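PDB 4W4T: MxaA from Stigmatella aurantiaca, which contains, as the part described here, a terminal NADPH-binding reductase domain of the myxalamid PKS-NRPS pathway, which probably releases the carrier-bound chain by reduction to a primary alcohol. Local coordinates for residues 100-103 with 104-107; 135-138 with 139-143; 229-232 with 233-237; 257-261 with 262-266. One frame throughout, in Å; residues are numbered along the deposited sequence.

Helix ends are the common theme. Contacts 1, 2 and 3 lie in the last turns of helices 92-105, 133-142 and 217-234, whereas contact 4 is the start of helix 261-272. Contacts 1 and 4 are surface contacts that touch one another where Y106 packs on N257, beside the NADPH-binding residue F66. Contacts 2 and 3 are partly buried, about 10 Å apart at their nearest atoms, and both have apolar side chains against helix 159-177. Their chemistry differs: long and water-mediated ionic links in contact 1, an amide-carboxylate bond in contact 2, a direct salt-bridge network in contact 3, and an aspartate N-cap with one salt bridge in contact 4.

Contact 1: 100-103 with 104-107; sequences RKNL and ESYS
E104 reaches back one turn beside R100, the two side chains pointing the same way with their flat ends turned 64° apart. The direct salt bridge is long, R100 NE to E104 OE2 3.8 Å, with OE2 at the guanidinium edge. A water closes the gap: it accepts from R100 NE at 2.9 Å and donates to E104 OE1 at 2.6 Å, while K101 NZ adds a weak bond to it. One residue along, S105 OG gives its hydrogen to N102 O at 2.5 Å, its chi1 of 68° folding the hydroxyl back onto the helix and above one face of the Y106 ring, near its rim. Helix 92-105, the crossover of a beta-alpha-beta unit in the Rossmann fold, ends here in a Schellman motif. S107, at positive phi, is its C-prime residue, and S107 N bonds to E104 O at 3.1 Å. The Y106 ring stands at 86° to the N102 amide, CE2 lying 3.5 Å from OD1, and a second water joins N102 OD1 to Y106 OH. Farther out, N102 ND2 is fixed by A63 O and G65 O, and F66 meets Y106 edge-to-face; G65 and F66 bind NADPH in this enzyme.

Contact 2: 135-138 with 139-143; sequences EFQR and LSEEI
Q137 and E141 are joined by a nearly straight side-chain bond, Q137 NE2 to E141 OE2 at 2.9 Å with an N-H...O angle of 172°. The acceptor lies in the amide plane of Q137, but the N-H meets OE2 on its anti side, 30° out of the carboxylate plane. Q137 starts anti to its own nitrogen and then bends at chi2 (62°), which swings the amide back alongside the helix to meet E141. With the amide gone, as in a leucine, E141 OE2 would probably lose its donor and the glutamate be freer to turn. The one hydroxyl of the contact, S140 OG, donates to Q137 O at 2.6 Å and is also hydrogen-bonded to T180 OG1, to which Q137 NE2 adds a weak link. These residues belong to the last turns of helix 133-142, which leads into strand 145-148 of the parallel Rossmann sheet. The charged pair R138 and E142 is looser: their side chains run side by side, R138 CG 3.7 Å from E142 OE2, and a water bridges R138 NE to OE2. In the backbone, L139 N bonds to E135 O at 2.9 Å, while L139 O receives both E142 N and I143 N where the helix stops. F136 and L139 make the apolar contacts, both resting on L176 of helix 159-177, which S140 touches as well.

Contact 3: 229-232 with 233-237; sequences VREA and SRRGL
E231 holds two arginines at once, and the three charges form a salt-bridge network over the end of helix 217-234. R234 grips the carboxylate side-on with two nitrogens: NE donates to E231 OE1 at 2.9 Å and NH2 to OE2 at 2.7 Å, both on the syn sides, the planes 34° apart. R235 comes from across, its NE reaching the anti side of E231 OE2 at 2.7 Å with its guanidinium turned 81° from the carboxylate and one face over E231 CG. The glutamate's bend at chi2 (61°) brings its carboxylate within bonding distance of both partners. Replacing the carboxylate by the amide of a glutamine is likely to leave both guanidinium charges without their shared counter-charge and R234 freer to swing. Among the backbone bonds, G236 leaves the helix at positive phi in a Schellman motif, with G236 N to S233 O at 2.9 Å and L237 N to A232 O at 3.1 Å. The apolar part follows from that turn: L237 CD2 packs on A232 CB at 3.9 Å, and both side chains lie against L174 of helix 159-177. By holding NE, E231 is likely to keep R235 turned for its bonds to the carbonyls of L38, D39 and I42.

Contact 4: 257-261 with 262-266; sequences NTDDL and VCRTL
V262 is the residue on which the cap closes: its N donates to D260 OD1 at 2.7 Å, meeting the oxygen nearly along its C-O bond. D260 is the N-cap of helix 261-272, and its CG, anti to the backbone nitrogen (chi1 -170°), swings the carboxylate round to the first turn. The same OD1 also lies 3.5 Å from V262 CB, the two side chains running alongside. The cap aspartate also closes a type I turn that begins at N257, its N bonding to N257 O. C263 comes next, its SG packing 4.1 Å from D260 CB and 3.8 Å from N257 O. R264 continues the helix with R264 N to D260 O at 3.0 Å, while its side chain, extended from CG to NE, runs back beside D259. There NH2 makes a salt bridge to D259 OD1, 3.0 Å long and close to straight at 165°, with the oxygen at the guanidinium edge and the two flat groups 85° apart. R264 thus holds the carboxylate through NH2 alone, not with a paired grip. T265 grips L261 O twice, through its N and, at 2.9 Å, through OG1, the two donors arriving from opposite faces of the carbonyl. L266 N to V262 O continues the helical bonding begun at R264 N. This start of helix 261-272 follows strand 239-248 of the parallel sheet and packs on helix 352-362, where L261 meets L357 and F360, T265 meets L357 and R264 touches D356.

Contact 1: 100-103 with 104-107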
loop_
_atom_site.group_PDB
_atom_site.type_symbol
_atom_site.label_atom_id
_atom_site.label_comp_id
_atom_site.label_asym_id
_atom_site.label_seq_id
_atom_site.Cartn_x
_atom_site.Cartn_y
_atom_site.Cartn_z
ATOM N N ARG A 100 -21.269 19.858 -7.720
ATOM C CA ARG A 100 -22.546 19.726 -7.016
ATOM C C ARG A 100 -22.610 18.447 -6.179
ATOM O O ARG A 100 -23.007 18.482 -5.010
ATOM C CB ARG A 100 -23.718 19.748 -7.992
ATOM C CG ARG A 100 -25.071 19.755 -7.289
ATOM C CD ARG A 100 -26.233 19.598 -8.265
ATOM N NE ARG A 100 -26.150 18.334 -8.986
ATOM C CZ ARG A 100 -25.812 18.219 -10.266
ATOM N NH1 ARG A 100 -25.544 19.304 -10.993
ATOM N NH2 ARG A 100 -25.755 17.014 -10.823
ATOM N N LYS A 101 -22.216 17.323 -6.769
ATOM C CA LYS A 101 -22.279 16.049 -6.067
ATOM C C LYS A 101 -21.384 16.044 -4.829
ATOM O O LYS A 101 -21.762 15.503 -3.774
ATOM C CB LYS A 101 -21.896 14.894 -6.997
ATOM C CG LYS A 101 -22.985 14.526 -8.012
ATOM C CD LYS A 101 -22.604 13.299 -8.839
ATOM C CE LYS A 101 -23.645 13.006 -9.918
ATOM N NZ LYS A 101 -25.008 12.781 -9.341
ATOM N N ASN A 102 -20.199 16.639 -4.954
ATOM C CA ASN A 102 -19.294 16.736 -3.812
ATOM C C ASN A 102 -19.969 17.477 -2.670
ATOM O O ASN A 102 -19.953 17.016 -1.531
ATOM C CB ASN A 102 -17.986 17.439 -4.194
ATOM C CG ASN A 102 -16.940 17.377 -3.082
ATOM O OD1 ASN A 102 -16.698 16.322 -2.518
ATOM N ND2 ASN A 102 -16.315 18.512 -2.779
ATOM N N LEU A 103 -20.582 18.616 -2.975
ATOM C CA LEU A 103 -21.223 19.399 -1.927
ATOM C C LEU A 103 -22.431 18.656 -1.358
ATOM O O LEU A 103 -22.689 18.721 -0.153
ATOM C CB LEU A 103 -21.618 20.786 -2.437
ATOM C CG LEU A 103 -20.538 21.857 -2.194
ATOM C CD1 LEU A 103 -19.300 21.603 -3.049
ATOM C CD2 LEU A 103 -21.060 23.274 -2.405
ATOM N N GLU A 104 -23.144 17.926 -2.215
ATOM C CA GLU A 104 -24.302 17.145 -1.776
ATOM C C GLU A 104 -23.893 16.085 -0.753
ATOM O O GLU A 104 -24.626 15.808 0.194
ATOM C CB GLU A 104 -25.002 16.492 -2.980
ATOM C CG GLU A 104 -25.955 17.422 -3.726
ATOM C CD GLU A 104 -26.533 16.820 -5.011
ATOM O OE1 GLU A 104 -26.060 15.760 -5.478
ATOM O OE2 GLU A 104 -27.485 17.414 -5.545
ATOM N N SER A 105 -22.705 15.512 -0.926
ATOM C CA SER A 105 -22.242 14.453 -0.044
ATOM C C SER A 105 -21.989 14.949 1.381
ATOM O O SER A 105 -21.973 14.152 2.317
ATOM C CB SER A 105 -20.976 13.807 -0.607
ATOM O OG SER A 105 -19.884 14.705 -0.559
ATOM N N TYR A 106 -21.813 16.259 1.545
ATOM C CA TYR A 106 -21.583 16.845 2.867
ATOM C C TYR A 106 -22.756 17.702 3.311
ATOM O O TYR A 106 -22.627 18.523 4.216
ATOM C CB TYR A 106 -20.291 17.667 2.873
ATOM C CG TYR A 106 -19.103 16.845 2.449
ATOM C CD1 TYR A 106 -18.727 15.715 3.172
ATOM C CD2 TYR A 106 -18.370 17.173 1.318
ATOM C CE1 TYR A 106 -17.650 14.940 2.782
ATOM C CE2 TYR A 106 -17.291 16.410 0.924
ATOM C CZ TYR A 106 -16.932 15.294 1.655
ATOM O OH TYR A 106 -15.856 14.529 1.260
ATOM N N SER A 107 -23.899 17.502 2.660
ATOM C CA SER A 107 -25.116 18.258 2.950
ATOM C C SER A 107 -24.917 19.761 2.859
ATOM O O SER A 107 -25.500 20.513 3.637
ATOM C CB SER A 107 -25.648 17.887 4.339
ATOM O OG SER A 107 -25.931 16.506 4.389
HETATM O O HOH W 1 -26.456 15.553 -8.055
HETATM O O HOH W 2 -14.632 15.200 -0.864
#

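Contact 2: 135-138 with 139-143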
loop_
_atom_site.group_PDB
_atom_site.type_symbol
_atom_site.label_atom_id
_atom_site.label_comp_id
_atom_site.label_asym_id
_atom_site.label_seq_id
_atom_site.Cartn_x
_atom_site.Cartn_y
_atom_site.Cartn_z
ATOM N N GLU A 135 -7.051 30.181 -23.356
ATOM C CA GLU A 135 -7.888 30.044 -22.166
ATOM C C GLU A 135 -7.203 30.601 -20.929
ATOM O O GLU A 135 -7.842 31.242 -20.086
ATOM C CB GLU A 135 -8.250 28.581 -21.931
ATOM C CG GLU A 135 -9.243 28.024 -22.940
ATOM C CD GLU A 135 -9.299 26.494 -22.949
ATOM O OE1 GLU A 135 -8.450 25.830 -22.297
ATOM O OE2 GLU A 135 -10.204 25.952 -23.619
ATOM N N PHE A 136 -5.901 30.349 -20.810
ATOM C CA PHE A 136 -5.147 30.837 -19.660
ATOM C C PHE A 136 -5.108 32.370 -19.672
ATOM O O PHE A 136 -5.268 33.024 -18.636
ATOM C CB PHE A 136 -3.733 30.243 -19.656
ATOM C CG PHE A 136 -2.956 30.504 -18.384
ATOM C CD1 PHE A 136 -3.168 29.726 -17.253
ATOM C CD2 PHE A 136 -2.000 31.504 -18.334
ATOM C CE1 PHE A 136 -2.444 29.953 -16.091
ATOM C CE2 PHE A 136 -1.282 31.757 -17.172
ATOM C CZ PHE A 136 -1.507 30.981 -16.044
ATOM N N GLN A 137 -4.922 32.945 -20.856
ATOM C CA GLN A 137 -4.929 34.390 -20.984
ATOM C C GLN A 137 -6.292 34.953 -20.586
ATOM O O GLN A 137 -6.379 35.974 -19.901
ATOM C CB GLN A 137 -4.576 34.818 -22.429
ATOM C CG GLN A 137 -4.755 36.307 -22.648
ATOM C CD GLN A 137 -3.857 37.164 -21.782
ATOM O OE1 GLN A 137 -2.748 36.771 -21.435
ATOM N NE2 GLN A 137 -4.330 38.369 -21.439
ATOM N N ARG A 138 -7.357 34.279 -20.997
ATOM C CA ARG A 138 -8.706 34.737 -20.642
ATOM C C ARG A 138 -8.929 34.670 -19.127
ATOM O O ARG A 138 -9.454 35.607 -18.518
ATOM C CB ARG A 138 -9.768 33.904 -21.363
ATOM C CG ARG A 138 -11.197 34.359 -21.096
ATOM C CD ARG A 138 -12.174 33.724 -22.083
ATOM N NE ARG A 138 -12.331 32.280 -21.893
ATOM C CZ ARG A 138 -11.785 31.336 -22.665
ATOM N NH1 ARG A 138 -11.024 31.658 -23.712
ATOM N NH2 ARG A 138 -12.005 30.055 -22.389
ATOM N N LEU A 139 -8.520 33.561 -18.525
ATOM C CA LEU A 139 -8.667 33.407 -17.080
ATOM C C LEU A 139 -7.864 34.492 -16.360
ATOM O O LEU A 139 -8.304 35.028 -15.340
ATOM C CB LEU A 139 -8.222 32.009 -16.640
ATOM C CG LEU A 139 -8.610 31.563 -15.229
ATOM C CD1 LEU A 139 -10.113 31.408 -15.121
ATOM C CD2 LEU A 139 -7.900 30.253 -14.864
ATOM N N SER A 140 -6.706 34.843 -16.919
ATOM C CA SER A 140 -5.834 35.854 -16.337
ATOM C C SER A 140 -6.448 37.259 -16.393
ATOM O O SER A 140 -5.959 38.171 -15.724
ATOM C CB SER A 140 -4.479 35.889 -17.046
ATOM O OG SER A 140 -4.526 36.719 -18.207
ATOM N N GLU A 141 -7.472 37.428 -17.229
ATOM C CA GLU A 141 -8.175 38.711 -17.331
ATOM C C GLU A 141 -9.388 38.753 -16.399
ATOM O O GLU A 141 -9.789 39.818 -15.923
ATOM C CB GLU A 141 -8.625 38.963 -18.775
ATOM C CG GLU A 141 -7.490 39.163 -19.752
ATOM C CD GLU A 141 -7.913 38.938 -21.200
ATOM O OE1 GLU A 141 -9.100 38.605 -21.441
ATOM O OE2 GLU A 141 -7.047 39.079 -22.093
ATOM N N GLU A 142 -9.965 37.586 -16.142
ATOM C CA GLU A 142 -11.262 37.510 -15.477
ATOM C C GLU A 142 -11.194 37.436 -13.943
ATOM O O GLU A 142 -12.046 38.008 -13.246
ATOM C CB GLU A 142 -12.033 36.316 -16.038
ATOM C CG GLU A 142 -12.357 36.495 -17.527
ATOM C CD GLU A 142 -13.375 35.499 -18.061
ATOM O OE1 GLU A 142 -13.614 34.459 -17.413
ATOM O OE2 GLU A 142 -13.945 35.766 -19.139
ATOM N N ILE A 143 -10.162 36.785 -13.419
ATOM C CA ILE A 143 -10.103 36.469 -11.980
ATOM C C ILE A 143 -9.555 37.587 -11.114
ATOM O O ILE A 143 -8.499 38.146 -11.414
ATOM C CB ILE A 143 -9.238 35.220 -11.733
ATOM C CG1 ILE A 143 -9.812 34.032 -12.487
ATOM C CG2 ILE A 143 -9.124 34.924 -10.201
ATOM C CD1 ILE A 143 -11.250 33.717 -12.144
HETATM O O HOH W 3 -14.758 32.864 -19.854
#

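Contact 3: 229-232 with 233-237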
loop_
_atom_site.group_PDB
_atom_site.type_symbol
_atom_site.label_atom_id
_atom_site.label_comp_id
_atom_site.label_asym_id
_atom_site.label_seq_id
_atom_site.Cartn_x
_atom_site.Cartn_y
_atom_site.Cartn_z
ATOM N N VAL A 229 5.460 30.115 -2.786
ATOM C CA VAL A 229 4.477 31.137 -2.459
ATOM C C VAL A 229 5.138 32.269 -1.667
ATOM O O VAL A 229 4.870 33.455 -1.904
ATOM C CB VAL A 229 3.293 30.532 -1.674
ATOM C CG1 VAL A 229 2.379 31.628 -1.152
ATOM C CG2 VAL A 229 2.505 29.591 -2.565
ATOM N N ARG A 230 6.029 31.912 -0.749
ATOM C CA ARG A 230 6.756 32.938 -0.001
ATOM C C ARG A 230 7.628 33.819 -0.908
ATOM O O ARG A 230 7.671 35.043 -0.742
ATOM C CB ARG A 230 7.590 32.291 1.105
ATOM C CG ARG A 230 6.702 31.739 2.224
ATOM C CD ARG A 230 7.453 31.327 3.481
ATOM N NE ARG A 230 6.492 30.738 4.423
ATOM C CZ ARG A 230 5.732 31.451 5.247
ATOM N NH1 ARG A 230 5.843 32.778 5.265
ATOM N NH2 ARG A 230 4.861 30.851 6.050
ATOM N N GLU A 231 8.309 33.220 -1.877
ATOM C CA GLU A 231 9.105 34.028 -2.802
ATOM C C GLU A 231 8.228 34.974 -3.620
ATOM O O GLU A 231 8.627 36.100 -3.902
ATOM C CB GLU A 231 9.933 33.142 -3.742
ATOM C CG GLU A 231 10.693 33.907 -4.850
ATOM C CD GLU A 231 11.719 34.928 -4.328
ATOM O OE1 GLU A 231 12.082 34.878 -3.135
ATOM O OE2 GLU A 231 12.160 35.793 -5.121
ATOM N N ALA A 232 7.046 34.513 -4.013
ATOM C CA ALA A 232 6.105 35.363 -4.733
ATOM C C ALA A 232 5.717 36.548 -3.860
ATOM O O ALA A 232 5.650 37.680 -4.331
ATOM C CB ALA A 232 4.869 34.584 -5.151
ATOM N N SER A 233 5.462 36.267 -2.588
ATOM C CA SER A 233 5.123 37.290 -1.611
ATOM C C SER A 233 6.272 38.284 -1.512
ATOM O O SER A 233 6.051 39.501 -1.506
ATOM C CB SER A 233 4.836 36.652 -0.239
ATOM O OG SER A 233 4.436 37.608 0.725
ATOM N N ARG A 234 7.496 37.757 -1.447
ATOM C CA ARG A 234 8.683 38.592 -1.339
ATOM C C ARG A 234 8.733 39.526 -2.537
ATOM O O ARG A 234 9.107 40.688 -2.414
ATOM C CB ARG A 234 9.965 37.756 -1.271
ATOM C CG ARG A 234 11.175 38.561 -0.819
ATOM C CD ARG A 234 12.499 37.870 -1.095
ATOM N NE ARG A 234 12.683 37.627 -2.518
ATOM C CZ ARG A 234 13.101 38.545 -3.389
ATOM N NH1 ARG A 234 13.376 39.774 -2.972
ATOM N NH2 ARG A 234 13.235 38.234 -4.676
ATOM N N ARG A 235 8.321 39.012 -3.690
ATOM C CA ARG A 235 8.362 39.789 -4.929
ATOM C C ARG A 235 7.205 40.782 -5.035
ATOM O O ARG A 235 7.137 41.558 -5.992
ATOM C CB ARG A 235 8.370 38.849 -6.131
ATOM C CG ARG A 235 9.641 38.020 -6.243
ATOM C CD ARG A 235 9.608 37.097 -7.445
ATOM N NE ARG A 235 10.723 36.164 -7.405
ATOM C CZ ARG A 235 10.922 35.192 -8.285
ATOM N NH1 ARG A 235 10.073 35.010 -9.285
ATOM N NH2 ARG A 235 11.972 34.394 -8.152
ATOM N N GLY A 236 6.299 40.765 -4.057
ATOM C CA GLY A 236 5.235 41.754 -4.001
ATOM C C GLY A 236 3.820 41.270 -4.272
ATOM O O GLY A 236 2.870 42.059 -4.240
ATOM N N LEU A 237 3.664 39.983 -4.567
ATOM C CA LEU A 237 2.329 39.400 -4.663
ATOM C C LEU A 237 1.667 39.402 -3.285
ATOM O O LEU A 237 2.276 38.957 -2.305
ATOM C CB LEU A 237 2.395 37.964 -5.205
ATOM C CG LEU A 237 1.041 37.304 -5.482
ATOM C CD1 LEU A 237 0.348 38.014 -6.646
ATOM C CD2 LEU A 237 1.224 35.808 -5.780
#

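Contact 4: 257-261 with 262-266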
loop_
_atom_site.group_PDB
_atom_site.type_symbol
_atom_site.label_atom_id
_atom_site.label_comp_id
_atom_site.label_asym_id
_atom_site.label_seq_id
_atom_site.Cartn_x
_atom_site.Cartn_y
_atom_site.Cartn_z
ATOM N N ASN A 257 -15.368 13.011 5.353
ATOM C CA ASN A 257 -14.932 12.095 4.320
ATOM C C ASN A 257 -14.340 10.795 4.906
ATOM O O ASN A 257 -13.293 10.839 5.534
ATOM C CB ASN A 257 -13.922 12.838 3.448
ATOM C CG ASN A 257 -13.124 11.929 2.610
ATOM O OD1 ASN A 257 -13.665 11.091 1.891
ATOM N ND2 ASN A 257 -11.812 12.050 2.710
ATOM N N THR A 258 -14.993 9.649 4.702
ATOM C CA THR A 258 -14.609 8.418 5.434
ATOM C C THR A 258 -13.342 7.701 4.961
ATOM O O THR A 258 -12.867 6.795 5.629
ATOM C CB THR A 258 -15.735 7.358 5.417
ATOM O OG1 THR A 258 -15.976 6.913 4.077
ATOM C CG2 THR A 258 -17.025 7.900 6.041
ATOM N N ASP A 259 -12.815 8.080 3.804
ATOM C CA ASP A 259 -11.543 7.543 3.327
ATOM C C ASP A 259 -10.362 8.277 4.003
ATOM O O ASP A 259 -9.194 7.929 3.822
ATOM C CB ASP A 259 -11.499 7.647 1.796
ATOM C CG ASP A 259 -10.095 7.571 1.234
ATOM O OD1 ASP A 259 -9.523 6.457 1.223
ATOM O OD2 ASP A 259 -9.542 8.634 0.852
ATOM N N ASP A 260 -10.685 9.295 4.793
ATOM C CA ASP A 260 -9.712 9.985 5.635
ATOM C C ASP A 260 -8.965 9.029 6.563
ATOM O O ASP A 260 -9.563 8.149 7.165
ATOM C CB ASP A 260 -10.422 11.050 6.469
ATOM C CG ASP A 260 -9.462 11.982 7.186
ATOM O OD1 ASP A 260 -8.623 11.505 7.981
ATOM O OD2 ASP A 260 -9.565 13.212 6.969
ATOM N N LEU A 261 -7.664 9.234 6.705
ATOM C CA LEU A 261 -6.835 8.388 7.553
ATOM C C LEU A 261 -7.295 8.321 9.020
ATOM O O LEU A 261 -7.213 7.262 9.658
ATOM C CB LEU A 261 -5.392 8.880 7.495
ATOM C CG LEU A 261 -4.367 8.108 8.316
ATOM C CD1 LEU A 261 -4.437 6.639 7.961
ATOM C CD2 LEU A 261 -2.968 8.661 8.063
ATOM N N VAL A 262 -7.756 9.446 9.556
ATOM C CA VAL A 262 -8.239 9.488 10.934
ATOM C C VAL A 262 -9.484 8.626 11.101
ATOM O O VAL A 262 -9.621 7.911 12.101
ATOM C CB VAL A 262 -8.553 10.920 11.386
ATOM C CG1 VAL A 262 -9.140 10.921 12.797
ATOM C CG2 VAL A 262 -7.301 11.765 11.315
ATOM N N CYS A 263 -10.387 8.677 10.123
ATOM C CA CYS A 263 -11.551 7.796 10.165
ATOM C C CYS A 263 -11.141 6.337 10.082
ATOM O O CYS A 263 -11.686 5.491 10.789
ATOM C CB CYS A 263 -12.524 8.125 9.038
ATOM S SG CYS A 263 -13.222 9.779 9.184
ATOM N N ARG A 264 -10.195 6.040 9.195
ATOM C CA ARG A 264 -9.670 4.681 9.064
ATOM C C ARG A 264 -9.093 4.148 10.363
ATOM O O ARG A 264 -9.310 2.993 10.755
ATOM C CB ARG A 264 -8.581 4.638 7.994
ATOM C CG ARG A 264 -9.065 4.581 6.575
ATOM C CD ARG A 264 -7.859 4.432 5.643
ATOM N NE ARG A 264 -8.238 4.561 4.246
ATOM C CZ ARG A 264 -8.518 3.531 3.459
ATOM N NH1 ARG A 264 -8.443 2.294 3.934
ATOM N NH2 ARG A 264 -8.864 3.742 2.195
ATOM N N THR A 265 -8.315 4.991 11.018
ATOM C CA THR A 265 -7.695 4.623 12.272
ATOM C C THR A 265 -8.733 4.368 13.359
ATOM O O THR A 265 -8.661 3.365 14.070
ATOM C CB THR A 265 -6.724 5.715 12.710
ATOM O OG1 THR A 265 -5.741 5.876 11.683
ATOM C CG2 THR A 265 -6.053 5.354 14.012
ATOM N N LEU A 266 -9.706 5.272 13.496
ATOM C CA LEU A 266 -10.742 5.086 14.505
ATOM C C LEU A 266 -11.541 3.819 14.260
ATOM O O LEU A 266 -11.860 3.097 15.200
ATOM C CB LEU A 266 -11.691 6.287 14.549
ATOM C CG LEU A 266 -11.055 7.600 14.981
ATOM C CD1 LEU A 266 -12.123 8.676 15.168
ATOM C CD2 LEU A 266 -10.232 7.416 16.252
#